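Local coordinates for protein WipB (Legionella pneumophila, PDB 5NNY) that acts as a serine/threonine phosphatase that the bacterium translocates into host cells, where it targets the lysosomal nutrient-sensing machinery, at residues Leu109-Gln113 with Glu177-Ile181. Numbering follows the deposited sequence.
Sequences LKLLQ and EVLNI
Ile181 reaches from its helix into the angle between Leu109, Lys110 and Gln113. From CB, CG2 turns to the Leu109 side, 3.7 Å from Leu109 O and 4.0 Å from Leu109 CD2. CG1 and then CD1 lie against one face of the Gln113 amide, with NE2 of Gln113 3.5 Å from CG1, and CD1 ends among that amide, CB of Leu109 and CD of Lys110. A beta-branched, wholly apolar residue suits this place because it fills both directions at once. Leu109 CD1 meets Val178 CG1 at 4.1 Å, continuing the apolar seam.

Polar ends close the more exposed side. Lys110 has a chain long and flexible enough to bend at chi2 and chi3 (-50° and -97°), and its ammonium serves two acceptors. NZ of Lys110 approaches OE2 of Glu177 almost head-on, close to the line of its C-O bond, in a 3.0 Å salt bridge. The same NZ donates to Gln113 OE1 in the carbonyl plane, at 2.6 Å; a flat amide suits this spot, accepting that bond while its face packs on Ile181. Glu177 OE1 is hydrogen-bonded to Tyr106 OH.

The axes of the two short segments are inclined at 45°. Phe133 of helix 128-138 packs on both Leu109 and Val178, and Lys110 touches helix 64-79. Helix 105-117 is the helix of a beta-alpha-beta crossover between parallel strands 90-93 and 121-125 in the phosphatase domain's phosphoesterase fold.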
ATOM      1  N   LEU A 109       0.123  -9.953   1.002  1.00 13.81           N
ATOM      2  CA  LEU A 109       1.082 -10.092  -0.094  1.00 21.67           C
ATOM      3  C   LEU A 109       0.696 -11.238  -1.023  1.00 17.11           C
ATOM      4  O   LEU A 109       0.818 -11.125  -2.251  1.00 17.09           O
ATOM      5  CB  LEU A 109       2.494 -10.305   0.452  1.00 18.72           C
ATOM      6  CG  LEU A 109       3.200  -9.088   1.056  1.00 15.48           C
ATOM      7  CD1 LEU A 109       4.549  -9.495   1.672  1.00 16.32           C
ATOM      8  CD2 LEU A 109       3.388  -8.012  -0.012  1.00 23.55           C
ATOM      9  N   LYS A 110       0.234 -12.354  -0.452  1.00 14.71           N
ATOM     10  CA  LYS A 110      -0.189 -13.488  -1.269  1.00 17.77           C
ATOM     11  C   LYS A 110      -1.460 -13.166  -2.031  1.00 21.80           C
ATOM     12  O   LYS A 110      -1.652 -13.650  -3.154  1.00 20.28           O
ATOM     13  CB  LYS A 110      -0.410 -14.730  -0.405  1.00 19.96           C
ATOM     14  CG  LYS A 110       0.874 -15.343   0.142  1.00 24.41           C
ATOM     15  CD  LYS A 110       1.918 -15.554  -0.950  1.00 30.70           C
ATOM     16  CE  LYS A 110       1.907 -16.985  -1.489  1.00 24.62           C
ATOM     17  NZ  LYS A 110       2.785 -17.120  -2.709  1.00 27.68           N
ATOM     18  N   LEU A 111      -2.351 -12.378  -1.424  1.00 15.40           N
ATOM     19  CA  LEU A 111      -3.572 -11.965  -2.116  1.00 17.58           C
ATOM     20  C   LEU A 111      -3.249 -11.070  -3.300  1.00 22.03           C
ATOM     21  O   LEU A 111      -3.802 -11.251  -4.390  1.00 20.08           O
ATOM     22  CB  LEU A 111      -4.531 -11.255  -1.153  1.00 17.16           C
ATOM     23  CG  LEU A 111      -5.393 -12.215  -0.325  1.00 28.36           C
ATOM     24  CD1 LEU A 111      -6.145 -11.464   0.738  1.00 20.73           C
ATOM     25  CD2 LEU A 111      -6.384 -12.991  -1.221  1.00 28.39           C
ATOM     26  N   LEU A 112      -2.369 -10.084  -3.098  1.00 18.83           N
ATOM     27  CA  LEU A 112      -1.930  -9.242  -4.203  1.00 14.84           C
ATOM     28  C   LEU A 112      -1.305 -10.074  -5.317  1.00 14.99           C
ATOM     29  O   LEU A 112      -1.544  -9.817  -6.499  1.00 18.66           O
ATOM     30  CB  LEU A 112      -0.937  -8.183  -3.713  1.00 15.23           C
ATOM     31  CG  LEU A 112      -1.474  -7.166  -2.703  1.00 19.91           C
ATOM     32  CD1 LEU A 112      -0.378  -6.194  -2.231  1.00 22.40           C
ATOM     33  CD2 LEU A 112      -2.682  -6.397  -3.302  1.00 15.54           C
ATOM     34  N   GLN A 113      -0.475 -11.057  -4.962  1.00 16.60           N
ATOM     35  CA  GLN A 113       0.160 -11.899  -5.977  1.00 18.62           C
ATOM     36  C   GLN A 113      -0.870 -12.660  -6.813  1.00 20.62           C
ATOM     37  O   GLN A 113      -0.758 -12.732  -8.044  1.00 20.84           O
ATOM     38  CB  GLN A 113       1.121 -12.868  -5.295  1.00 20.54           C
ATOM     39  CG  GLN A 113       1.946 -13.738  -6.233  1.00 21.37           C
ATOM     40  CD  GLN A 113       2.891 -14.612  -5.428  1.00 19.85           C
ATOM     41  OE1 GLN A 113       2.475 -15.228  -4.455  1.00 26.20           O
ATOM     42  NE2 GLN A 113       4.164 -14.643  -5.809  1.00 28.25           N
ATOM     43  N   GLU A 177      10.903 -15.006  -1.158  1.00 18.99           N
ATOM     44  CA  GLU A 177       9.491 -14.933  -1.534  1.00 22.03           C
ATOM     45  C   GLU A 177       8.954 -13.518  -1.359  1.00 20.86           C
ATOM     46  O   GLU A 177       8.299 -12.975  -2.253  1.00 22.07           O
ATOM     47  CB  GLU A 177       8.654 -15.915  -0.708  1.00 29.54           C
ATOM     48  CG  GLU A 177       7.159 -15.728  -0.908  1.00 37.26           C
ATOM     49  CD  GLU A 177       6.322 -16.960  -0.570  1.00 41.21           C
ATOM     50  OE1 GLU A 177       6.558 -17.602   0.486  1.00 29.55           O
ATOM     51  OE2 GLU A 177       5.419 -17.281  -1.384  1.00 40.71           O
ATOM     52  N   VAL A 178       9.234 -12.902  -0.208  1.00 17.03           N
ATOM     53  CA  VAL A 178       8.731 -11.557   0.059  1.00 18.93           C
ATOM     54  C   VAL A 178       9.282 -10.583  -0.973  1.00 17.58           C
ATOM     55  O   VAL A 178       8.543  -9.766  -1.543  1.00 17.87           O
ATOM     56  CB  VAL A 178       9.095 -11.124   1.492  1.00 18.54           C
ATOM     57  CG1 VAL A 178       8.667  -9.668   1.736  1.00 15.18           C
ATOM     58  CG2 VAL A 178       8.439 -12.045   2.493  1.00 18.74           C
ATOM     59  N   LEU A 179      10.599 -10.653  -1.216  1.00 19.18           N
ATOM     60  CA  LEU A 179      11.231  -9.755  -2.176  1.00 18.99           C
ATOM     61  C   LEU A 179      10.716  -9.998  -3.590  1.00 17.60           C
ATOM     62  O   LEU A 179      10.521  -9.043  -4.350  1.00 21.42           O
ATOM     63  CB  LEU A 179      12.753  -9.899  -2.122  1.00 22.00           C
ATOM     64  CG  LEU A 179      13.414  -9.330  -0.863  1.00 18.11           C
ATOM     65  CD1 LEU A 179      14.856  -9.852  -0.705  1.00 22.43           C
ATOM     66  CD2 LEU A 179      13.348  -7.785  -0.883  1.00 22.74           C
ATOM     67  N   ASN A 180      10.483 -11.253  -3.970  1.00 19.71           N
ATOM     68  CA  ASN A 180       9.926 -11.481  -5.302  1.00 23.76           C
ATOM     69  C   ASN A 180       8.571 -10.804  -5.449  1.00 23.30           C
ATOM     70  O   ASN A 180       8.296 -10.162  -6.467  1.00 25.59           O
ATOM     71  CB  ASN A 180       9.803 -12.973  -5.612  1.00 28.25           C
ATOM     72  CG  ASN A 180       9.099 -13.221  -6.943  1.00 32.75           C
ATOM     73  OD1 ASN A 180       9.718 -13.178  -8.005  1.00 43.31           O
ATOM     74  ND2 ASN A 180       7.798 -13.448  -6.889  1.00 39.94           N
ATOM     75  N   ILE A 181       7.703 -10.938  -4.442  1.00 20.21           N
ATOM     76  CA  ILE A 181       6.393 -10.297  -4.522  1.00 17.73           C
ATOM     77  C   ILE A 181       6.553  -8.780  -4.554  1.00 16.20           C
ATOM     78  O   ILE A 181       5.862  -8.082  -5.303  1.00 20.25           O
ATOM     79  CB  ILE A 181       5.496 -10.765  -3.356  1.00 17.96           C
ATOM     80  CG1 ILE A 181       5.250 -12.273  -3.448  1.00 20.50           C
ATOM     81  CG2 ILE A 181       4.140 -10.034  -3.354  1.00 19.38           C
ATOM     82  CD1 ILE A 181       4.404 -12.819  -2.317  1.00 21.21           C
TER